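PDB 1L3I: precorrin-6y methyltransferase/putative decarboxylase, which probably methylates C-15 of cobalt-precorrin-6B with S-adenosyl-L-methionine and decarboxylates C-12, giving cobalt-precorrin-7 in anaerobic cobalamin biosynthesis. Local coordinates for residues T71-N74 with L75-G79; E145-D149 with L150-V154; A134-L137 with E138-F141. All blocks are in the same frame, centred on the assembly; numbering follows the deposited sequence.

Interaction 1 (T71-N74 with L75-G79); sequences TEMN and LQRHG
Thr-71 O accepts the backbone N-H of Leu-75 (Leu-75 N to Thr-71 O 2.8 Å), one of the i to i+4 bonds in the last turns of helix 65-77. Its CG2 lies alongside Leu-75 CD1 at 4.1 Å, both side chains pointing the same way, while OG1 turns back to Ala-67 O. Glu-72 takes the N-H of Gln-76, and its side chain, bent at chi2 (54°), crosses that of Leu-75 at about a right angle, with Glu-72 OE1 3.9 Å from Leu-75 CD1. Met-73, a selenomethionine, bonds Arg-77 N through its O and runs beside the arginine chain, its CE 3.4 Å from Arg-77 CD. At Asn-74 the backbone O receives a weak bond from His-78 N and sits at the imidazole edge, in plane, 3.1 Å from His-78 CD2. Asn-74 OD1 accepts from Ile-8 N and from a water, 2.9 Å away, which in turn accepts from Arg-77 NE at 2.8 Å. Asn-74 ND2 donates to Thr-44 O in the cofactor-binding loop, and His-78 NE2 bonds Glu-6 O. After His-78, Gly-79, with positive phi, is the C' residue of a Schellman motif that ends the helix. The polar groups here thus tie the N-terminal segment and the glycine-rich loop to one beta-alpha-beta unit.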
ATOM      1  N   THR A  71      10.528  27.158  -9.525  1.00 32.91           N
ATOM      2  CA  THR A  71       9.098  27.331  -9.795  1.00 31.41           C
ATOM      3  C   THR A  71       8.883  28.354 -10.935  1.00 32.55           C
ATOM      4  O   THR A  71       8.127  28.066 -11.865  1.00 31.14           O
ATOM      5  CB  THR A  71       8.290  27.714  -8.506  1.00 31.28           C
ATOM      6  OG1 THR A  71       8.377  26.652  -7.552  1.00 26.54           O
ATOM      7  CG2 THR A  71       6.802  27.927  -8.818  1.00 29.06           C
ATOM      8  N   GLU A  72       9.572  29.502 -10.912  1.00 34.16           N
ATOM      9  CA  GLU A  72       9.398  30.508 -11.982  1.00 38.21           C
ATOM     10  C   GLU A  72       9.839  29.923 -13.325  1.00 40.14           C
ATOM     11  O   GLU A  72       9.181  30.102 -14.354  1.00 41.83           O
ATOM     12  CB  GLU A  72      10.151  31.813 -11.676  1.00 39.56           C
ATOM     13  CG  GLU A  72      10.024  32.938 -12.741  1.00 48.27           C
ATOM     14  CD  GLU A  72       8.563  33.355 -13.130  1.00 58.68           C
ATOM     15  OE1 GLU A  72       7.664  33.460 -12.257  1.00 63.54           O
ATOM     16  OE2 GLU A  72       8.309  33.638 -14.332  1.00 59.01           O
HETATM   17  N   MSE A  73      10.906  29.142 -13.276  1.00 40.63           N
HETATM   18  CA  MSE A  73      11.448  28.487 -14.456  1.00 42.10           C
HETATM   19  C   MSE A  73      10.415  27.509 -15.048  1.00 39.55           C
HETATM   20  O   MSE A  73      10.184  27.496 -16.258  1.00 39.06           O
HETATM   21  CB  MSE A  73      12.697  27.737 -14.040  1.00 48.40           C
HETATM   22  CG  MSE A  73      13.709  27.573 -15.124  1.00 55.14           C
HETATM   23 SE   MSE A  73      14.693  25.974 -14.757  1.00 65.16          SE
HETATM   24  CE  MSE A  73      14.100  24.978 -16.275  1.00 69.26           C
ATOM     25  N   ASN A  74       9.814  26.683 -14.191  1.00 37.61           N
ATOM     26  CA  ASN A  74       8.803  25.717 -14.635  1.00 39.58           C
ATOM     27  C   ASN A  74       7.499  26.402 -15.082  1.00 41.34           C
ATOM     28  O   ASN A  74       6.806  25.911 -15.984  1.00 39.71           O
ATOM     29  CB  ASN A  74       8.542  24.660 -13.546  1.00 37.55           C
ATOM     30  CG  ASN A  74       9.638  23.599 -13.499  1.00 35.77           C
ATOM     31  OD1 ASN A  74      10.086  23.104 -14.531  1.00 36.68           O
ATOM     32  ND2 ASN A  74      10.075  23.247 -12.293  1.00 26.60           N
ATOM     33  N   LEU A  75       7.179  27.537 -14.461  1.00 39.57           N
ATOM     34  CA  LEU A  75       5.993  28.307 -14.840  1.00 40.24           C
ATOM     35  C   LEU A  75       6.207  28.835 -16.259  1.00 42.05           C
ATOM     36  O   LEU A  75       5.372  28.645 -17.144  1.00 45.00           O
ATOM     37  CB  LEU A  75       5.811  29.492 -13.899  1.00 37.39           C
ATOM     38  CG  LEU A  75       5.212  29.189 -12.536  1.00 33.05           C
ATOM     39  CD1 LEU A  75       5.286  30.431 -11.663  1.00 27.11           C
ATOM     40  CD2 LEU A  75       3.787  28.734 -12.737  1.00 30.13           C
ATOM     41  N   GLN A  76       7.357  29.458 -16.483  1.00 47.56           N
ATOM     42  CA  GLN A  76       7.667  30.006 -17.794  1.00 50.80           C
ATOM     43  C   GLN A  76       7.662  28.994 -18.919  1.00 48.01           C
ATOM     44  O   GLN A  76       7.106  29.262 -19.978  1.00 51.70           O
ATOM     45  CB  GLN A  76       9.000  30.717 -17.787  1.00 57.74           C
ATOM     46  CG  GLN A  76       9.307  31.311 -19.137  1.00 71.46           C
ATOM     47  CD  GLN A  76      10.761  31.590 -19.294  1.00 76.64           C
ATOM     48  OE1 GLN A  76      11.182  32.752 -19.284  1.00 80.88           O
ATOM     49  NE2 GLN A  76      11.563  30.525 -19.402  1.00 80.59           N
ATOM     50  N   ARG A  77       8.312  27.853 -18.716  1.00 48.55           N
ATOM     51  CA  ARG A  77       8.359  26.807 -19.744  1.00 50.06           C
ATOM     52  C   ARG A  77       6.982  26.245 -20.153  1.00 47.80           C
ATOM     53  O   ARG A  77       6.832  25.659 -21.223  1.00 48.04           O
ATOM     54  CB  ARG A  77       9.278  25.677 -19.284  1.00 53.56           C
ATOM     55  CG  ARG A  77      10.754  26.064 -19.275  1.00 60.23           C
ATOM     56  CD  ARG A  77      11.614  25.014 -18.571  1.00 59.24           C
ATOM     57  NE  ARG A  77      10.962  23.722 -18.489  1.00 64.37           N
ATOM     58  CZ  ARG A  77      11.300  22.653 -19.205  1.00 67.03           C
ATOM     59  NH1 ARG A  77      12.303  22.721 -20.074  1.00 65.25           N
ATOM     60  NH2 ARG A  77      10.632  21.502 -19.046  1.00 64.48           N
ATOM     61  N   HIS A  78       5.986  26.384 -19.289  1.00 46.37           N
ATOM     62  CA  HIS A  78       4.656  25.899 -19.637  1.00 48.34           C
ATOM     63  C   HIS A  78       3.714  27.034 -20.057  1.00 49.83           C
ATOM     64  O   HIS A  78       2.506  26.823 -20.203  1.00 53.62           O
ATOM     65  CB  HIS A  78       4.047  25.077 -18.489  1.00 47.03           C
ATOM     66  CG  HIS A  78       4.700  23.752 -18.300  1.00 44.76           C
ATOM     67  ND1 HIS A  78       4.375  22.644 -19.043  1.00 47.31           N
ATOM     68  CD2 HIS A  78       5.716  23.368 -17.476  1.00 48.89           C
ATOM     69  CE1 HIS A  78       5.160  21.631 -18.702  1.00 48.04           C
ATOM     70  NE2 HIS A  78       5.979  22.049 -17.754  1.00 48.86           N
ATOM     71  N   GLY A  79       4.280  28.229 -20.241  1.00 51.21           N
ATOM     72  CA  GLY A  79       3.516  29.400 -20.660  1.00 49.81           C
ATOM     73  C   GLY A  79       2.571  29.920 -19.598  1.00 49.99           C
ATOM     74  O   GLY A  79       1.515  30.480 -19.903  1.00 52.11           O
TER
HETATM   75  O   HOH W   1       8.854  22.575 -17.049  1.00 72.75           O

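Interaction 2 (E145-D149 with L150-V154); sequences ECLRD and LGFDV
Leu-147 meets two residues of the loop that follows its helix, Phe-152 through a methyl and Val-154 through CB. Its CG is anti to the carbonyl carbon and beside the backbone N (chi1 -78°), and the CD2 methyl stands off the plane of the aromatic ring, over its CD1-CE1 side, 3.7 Å from Phe-152 CD1. The ring keeps the same staggering about its own first torsion (chi1 -66°), which places its CD1 edge beside the leucine backbone: Leu-147 O lies in the ring plane, 3.5 Å from Phe-152 CD1. Val-154 directs its CB toward the helix and sends CG2 against the base of the leucine; Leu-147 CB to Val-154 CG2 is 3.4 Å, tighter than usual carbon packing. The same methyl rests 3.6 Å from Arg-148 N, and the arginine side chain crosses the valine at about a right angle. A Schellman motif closes helix 137-149 and turns Phe-152 back onto Leu-147. Phe-152 N donates to Leu-147 O at 3.0 Å, and Gly-151 N to Arg-148 O at 2.8 Å. Gly-151 is the C' residue, with phi 87°, a backbone conformation that glycine adopts readily. Leu-150, the first residue to leave helical angles, gives weak N-H bonds to Cys-146 O and Leu-147 O, and its CG sits 3.2 Å from Cys-146 O. Its side chain continues onto Arg-118 of helix 113-122, where Lys-121 NZ also bonds Leu-150 O. Leu-147 and Phe-152 share Ile-130 of strand 128-134 and Thr-184, while Arg-148 packs on Thr-171 of the second subunit.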
ATOM      1  N   GLU A 145      -4.487  17.426  14.685  1.00 37.77           N
ATOM      2  CA  GLU A 145      -4.726  18.089  15.969  1.00 43.47           C
ATOM      3  C   GLU A 145      -4.937  19.590  15.752  1.00 41.45           C
ATOM      4  O   GLU A 145      -5.970  20.137  16.119  1.00 41.73           O
ATOM      5  CB  GLU A 145      -3.557  17.839  16.956  1.00 47.21           C
ATOM      6  CG  GLU A 145      -3.774  18.458  18.373  1.00 52.67           C
ATOM      7  CD  GLU A 145      -2.770  17.981  19.439  1.00 57.86           C
ATOM      8  OE1 GLU A 145      -1.548  18.255  19.295  1.00 60.34           O
ATOM      9  OE2 GLU A 145      -3.211  17.355  20.441  1.00 55.59           O
ATOM     10  N   CYS A 146      -3.988  20.237  15.091  1.00 40.79           N
ATOM     11  CA  CYS A 146      -4.091  21.664  14.837  1.00 43.35           C
ATOM     12  C   CYS A 146      -5.372  22.065  14.143  1.00 43.33           C
ATOM     13  O   CYS A 146      -6.067  22.951  14.617  1.00 47.00           O
ATOM     14  CB  CYS A 146      -2.903  22.149  14.031  1.00 44.57           C
ATOM     15  SG  CYS A 146      -1.428  22.268  15.046  1.00 65.42           S
ATOM     16  N   LEU A 147      -5.703  21.397  13.043  1.00 36.75           N
ATOM     17  CA  LEU A 147      -6.909  21.743  12.324  1.00 33.57           C
ATOM     18  C   LEU A 147      -8.171  21.489  13.133  1.00 36.84           C
ATOM     19  O   LEU A 147      -9.136  22.236  13.002  1.00 38.46           O
ATOM     20  CB  LEU A 147      -6.961  21.041  10.975  1.00 35.23           C
ATOM     21  CG  LEU A 147      -6.077  21.671   9.896  1.00 36.82           C
ATOM     22  CD1 LEU A 147      -5.979  20.750   8.706  1.00 35.56           C
ATOM     23  CD2 LEU A 147      -6.639  23.020   9.491  1.00 35.83           C
ATOM     24  N   ARG A 148      -8.171  20.460  13.978  1.00 40.87           N
ATOM     25  CA  ARG A 148      -9.342  20.187  14.824  1.00 46.77           C
ATOM     26  C   ARG A 148      -9.478  21.319  15.827  1.00 45.72           C
ATOM     27  O   ARG A 148     -10.558  21.876  16.008  1.00 47.10           O
ATOM     28  CB  ARG A 148      -9.200  18.878  15.604  1.00 48.71           C
ATOM     29  CG  ARG A 148     -10.014  17.741  15.028  1.00 58.03           C
ATOM     30  CD  ARG A 148      -9.736  16.462  15.767  1.00 62.73           C
ATOM     31  NE  ARG A 148      -9.797  15.295  14.880  1.00 65.30           N
ATOM     32  CZ  ARG A 148      -9.981  14.052  15.307  1.00 72.00           C
ATOM     33  NH1 ARG A 148     -10.127  13.808  16.611  1.00 75.49           N
ATOM     34  NH2 ARG A 148     -10.048  13.056  14.433  1.00 75.39           N
ATOM     35  N   ASP A 149      -8.349  21.660  16.442  1.00 44.47           N
ATOM     36  CA  ASP A 149      -8.270  22.713  17.439  1.00 43.89           C
ATOM     37  C   ASP A 149      -8.698  24.075  16.905  1.00 44.39           C
ATOM     38  O   ASP A 149      -9.111  24.945  17.670  1.00 50.19           O
ATOM     39  CB  ASP A 149      -6.860  22.790  18.016  1.00 38.77           C
ATOM     40  CG  ASP A 149      -6.472  21.555  18.806  1.00 44.34           C
ATOM     41  OD1 ASP A 149      -7.314  20.621  18.939  1.00 45.50           O
ATOM     42  OD2 ASP A 149      -5.325  21.512  19.308  1.00 46.61           O
ATOM     43  N   LEU A 150      -8.589  24.263  15.594  1.00 42.76           N
ATOM     44  CA  LEU A 150      -8.982  25.529  14.986  1.00 36.81           C
ATOM     45  C   LEU A 150     -10.441  25.468  14.568  1.00 36.60           C
ATOM     46  O   LEU A 150     -10.941  26.373  13.905  1.00 39.57           O
ATOM     47  CB  LEU A 150      -8.078  25.868  13.804  1.00 33.86           C
ATOM     48  CG  LEU A 150      -6.605  26.079  14.128  1.00 37.70           C
ATOM     49  CD1 LEU A 150      -5.831  26.350  12.847  1.00 38.36           C
ATOM     50  CD2 LEU A 150      -6.427  27.221  15.127  1.00 38.88           C
ATOM     51  N   GLY A 151     -11.116  24.386  14.927  1.00 36.77           N
ATOM     52  CA  GLY A 151     -12.529  24.244  14.623  1.00 37.81           C
ATOM     53  C   GLY A 151     -12.959  23.670  13.282  1.00 39.76           C
ATOM     54  O   GLY A 151     -14.131  23.771  12.905  1.00 39.25           O
ATOM     55  N   PHE A 152     -12.040  23.046  12.555  1.00 40.87           N
ATOM     56  CA  PHE A 152     -12.395  22.472  11.258  1.00 39.70           C
ATOM     57  C   PHE A 152     -12.791  21.009  11.347  1.00 40.60           C
ATOM     58  O   PHE A 152     -12.490  20.311  12.329  1.00 40.55           O
ATOM     59  CB  PHE A 152     -11.222  22.560  10.276  1.00 37.90           C
ATOM     60  CG  PHE A 152     -10.837  23.949   9.892  1.00 35.47           C
ATOM     61  CD1 PHE A 152      -9.787  24.588  10.533  1.00 37.39           C
ATOM     62  CD2 PHE A 152     -11.495  24.612   8.864  1.00 34.77           C
ATOM     63  CE1 PHE A 152      -9.385  25.866  10.155  1.00 40.52           C
ATOM     64  CE2 PHE A 152     -11.103  25.895   8.470  1.00 37.16           C
ATOM     65  CZ  PHE A 152     -10.052  26.523   9.118  1.00 39.96           C
ATOM     66  N   ASP A 153     -13.495  20.557  10.317  1.00 39.82           N
ATOM     67  CA  ASP A 153     -13.862  19.152  10.195  1.00 44.52           C
ATOM     68  C   ASP A 153     -12.676  18.628   9.369  1.00 42.85           C
ATOM     69  O   ASP A 153     -12.528  18.986   8.192  1.00 41.28           O
ATOM     70  CB  ASP A 153     -15.161  19.007   9.411  1.00 52.94           C
ATOM     71  CG  ASP A 153     -15.677  17.565   9.346  1.00 66.10           C
ATOM     72  OD1 ASP A 153     -14.903  16.626   9.005  1.00 71.96           O
ATOM     73  OD2 ASP A 153     -16.881  17.370   9.608  1.00 73.64           O
ATOM     74  N   VAL A 154     -11.819  17.836  10.016  1.00 39.68           N
ATOM     75  CA  VAL A 154     -10.606  17.291   9.400  1.00 36.93           C
ATOM     76  C   VAL A 154     -10.697  15.885   8.826  1.00 36.59           C
ATOM     77  O   VAL A 154     -11.339  15.008   9.405  1.00 38.82           O
ATOM     78  CB  VAL A 154      -9.467  17.268  10.401  1.00 36.79           C
ATOM     79  CG1 VAL A 154      -8.178  16.931   9.708  1.00 45.81           C
ATOM     80  CG2 VAL A 154      -9.370  18.593  11.106  1.00 43.79           C
TER

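Interaction 3 (A134-L137 with E138-F141); sequences AILL and ETKF
Ala-134, the last residue of strand 128-134, turns its methyl toward the first turn of helix 137-149, where CB packs 3.7 Å from Lys-140 CG and 3.8 Å from Thr-139 CG2. This is the close-packed part. Thr-139 has CG2 anti to its N (OG1 at chi1 -50°), which sends the methyl to the alanine and brings the hydroxyl against the N-cap residue, Leu-136 CB lying 3.3 Å from Thr-139 OG1. The helix starts with Lys-140 N donating to Leu-136 O at 3.2 Å, followed by a weak bond from Phe-141 N to Leu-137 O. Around Ile-135, by contrast, the contact is water-mediated: its N donates to a water that also bonds Thr-139 OG1, while a second water donates to Ile-135 O and accepts from Lys-140 NZ, 2.9 Å away. The lysine chain, extended beyond CG, passes Ala-134 O to reach that water, and NZ also forms a salt bridge with Glu-158. Glu-138 folds back at chi2 (79°), setting OE1 3.6 Å from Leu-136 CB; there it accepts from Thr-171 N of the third subunit. The turn joins strand 128-134 to helix 137-149 at a tetramer interface: Ala-134 is hydrogen-bonded by backbone to Ala-180 in the neighbouring strand 170-183, and Phe-141 stacks on Phe-141 of the fourth subunit.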
ATOM      1  N   ALA A 134       1.459  15.738   3.728  1.00 30.42           N
ATOM      2  CA  ALA A 134       2.369  15.237   4.753  1.00 29.84           C
ATOM      3  C   ALA A 134       3.147  13.969   4.435  1.00 29.38           C
ATOM      4  O   ALA A 134       2.561  12.944   4.103  1.00 31.57           O
ATOM      5  CB  ALA A 134       1.609  15.039   6.041  1.00 24.94           C
ATOM      6  N   ILE A 135       4.471  14.051   4.512  1.00 32.10           N
ATOM      7  CA  ILE A 135       5.316  12.870   4.304  1.00 32.91           C
ATOM      8  C   ILE A 135       5.922  12.431   5.642  1.00 32.13           C
ATOM      9  O   ILE A 135       6.347  11.286   5.792  1.00 34.21           O
ATOM     10  CB  ILE A 135       6.430  13.102   3.268  1.00 33.75           C
ATOM     11  CG1 ILE A 135       7.326  14.264   3.689  1.00 34.43           C
ATOM     12  CG2 ILE A 135       5.828  13.328   1.893  1.00 29.33           C
ATOM     13  CD1 ILE A 135       8.513  14.433   2.789  1.00 34.32           C
ATOM     14  N   LEU A 136       5.972  13.349   6.611  1.00 31.20           N
ATOM     15  CA  LEU A 136       6.483  13.036   7.940  1.00 28.90           C
ATOM     16  C   LEU A 136       5.332  12.577   8.826  1.00 28.40           C
ATOM     17  O   LEU A 136       4.274  13.192   8.857  1.00 30.56           O
ATOM     18  CB  LEU A 136       7.136  14.250   8.590  1.00 26.71           C
ATOM     19  CG  LEU A 136       8.374  14.842   7.909  1.00 30.16           C
ATOM     20  CD1 LEU A 136       8.917  15.963   8.769  1.00 26.46           C
ATOM     21  CD2 LEU A 136       9.421  13.774   7.686  1.00 26.47           C
ATOM     22  N   LEU A 137       5.566  11.508   9.568  1.00 30.41           N
ATOM     23  CA  LEU A 137       4.563  10.967  10.473  1.00 33.63           C
ATOM     24  C   LEU A 137       4.058  12.044  11.461  1.00 33.73           C
ATOM     25  O   LEU A 137       2.862  12.144  11.735  1.00 35.43           O
ATOM     26  CB  LEU A 137       5.165   9.776  11.242  1.00 36.70           C
ATOM     27  CG  LEU A 137       4.488   9.249  12.510  1.00 40.25           C
ATOM     28  CD1 LEU A 137       3.049   8.784  12.245  1.00 40.18           C
ATOM     29  CD2 LEU A 137       5.329   8.121  13.062  1.00 40.51           C
ATOM     30  N   GLU A 138       4.974  12.872  11.938  1.00 31.00           N
ATOM     31  CA  GLU A 138       4.653  13.913  12.893  1.00 34.47           C
ATOM     32  C   GLU A 138       3.713  14.937  12.293  1.00 35.66           C
ATOM     33  O   GLU A 138       2.747  15.358  12.933  1.00 37.99           O
ATOM     34  CB  GLU A 138       5.920  14.595  13.382  1.00 35.53           C
ATOM     35  CG  GLU A 138       6.894  13.667  14.118  1.00 40.27           C
ATOM     36  CD  GLU A 138       7.730  12.786  13.189  1.00 39.60           C
ATOM     37  OE1 GLU A 138       7.708  12.973  11.959  1.00 37.91           O
ATOM     38  OE2 GLU A 138       8.435  11.903  13.702  1.00 41.40           O
ATOM     39  N   THR A 139       3.968  15.294  11.042  1.00 32.33           N
ATOM     40  CA  THR A 139       3.140  16.256  10.343  1.00 29.50           C
ATOM     41  C   THR A 139       1.696  15.754  10.193  1.00 30.08           C
ATOM     42  O   THR A 139       0.771  16.539  10.282  1.00 30.31           O
ATOM     43  CB  THR A 139       3.724  16.554   8.956  1.00 30.82           C
ATOM     44  OG1 THR A 139       5.118  16.860   9.098  1.00 35.53           O
ATOM     45  CG2 THR A 139       3.014  17.709   8.298  1.00 30.58           C
ATOM     46  N   LYS A 140       1.517  14.451   9.979  1.00 29.46           N
ATOM     47  CA  LYS A 140       0.168  13.893   9.812  1.00 30.44           C
ATOM     48  C   LYS A 140      -0.625  14.090  11.096  1.00 32.12           C
ATOM     49  O   LYS A 140      -1.781  14.511  11.071  1.00 31.46           O
ATOM     50  CB  LYS A 140       0.227  12.397   9.448  1.00 28.47           C
ATOM     51  CG  LYS A 140       0.782  12.117   8.069  1.00 32.19           C
ATOM     52  CD  LYS A 140       1.063  10.637   7.859  1.00 34.93           C
ATOM     53  CE  LYS A 140       2.025  10.446   6.681  1.00 33.03           C
ATOM     54  NZ  LYS A 140       2.517   9.051   6.564  1.00 36.09           N
ATOM     55  N   PHE A 141       0.013  13.796  12.223  1.00 33.58           N
ATOM     56  CA  PHE A 141      -0.614  13.943  13.522  1.00 35.17           C
ATOM     57  C   PHE A 141      -0.856  15.423  13.806  1.00 36.97           C
ATOM     58  O   PHE A 141      -1.969  15.830  14.142  1.00 37.71           O
ATOM     59  CB  PHE A 141       0.298  13.369  14.600  1.00 34.33           C
ATOM     60  CG  PHE A 141      -0.249  13.515  15.991  1.00 36.56           C
ATOM     61  CD1 PHE A 141      -1.186  12.605  16.484  1.00 36.54           C
ATOM     62  CD2 PHE A 141       0.172  14.569  16.815  1.00 38.70           C
ATOM     63  CE1 PHE A 141      -1.697  12.737  17.770  1.00 37.66           C
ATOM     64  CE2 PHE A 141      -0.333  14.712  18.108  1.00 36.38           C
ATOM     65  CZ  PHE A 141      -1.267  13.797  18.590  1.00 38.82           C
TER
HETATM   66  O   HOH W   2       5.535  16.660   6.099  1.00 13.29           O
HETATM   67  O   HOH W   3       4.765   8.980   4.798  1.00 29.68           O

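Interactions 2 and 3 are the two ends of one helix, 137-149: interaction 3 starts it and interaction 2 closes it, their centres 15 Å apart. Interaction 1 ends a different helix, 65-77, on the other side of the chain's centre, about 29 Å from interaction 3 and 35 Å from interaction 2 between centres. Both interactions 1 and 2 finish in a Schellman motif with a glycine at C'. Interaction 1 comes nearest the bound S-adenosyl-L-homocysteine, with the Thr-71 side chain about 6 Å away. The side chain of Ile-135 in interaction 3 is about 8 Å from the bound S-adenosyl-L-homocysteine, and that of Cys-146 in interaction 2 about 14 Å. Interactions 2 and 3 touch other subunits, whereas interaction 1 touches none.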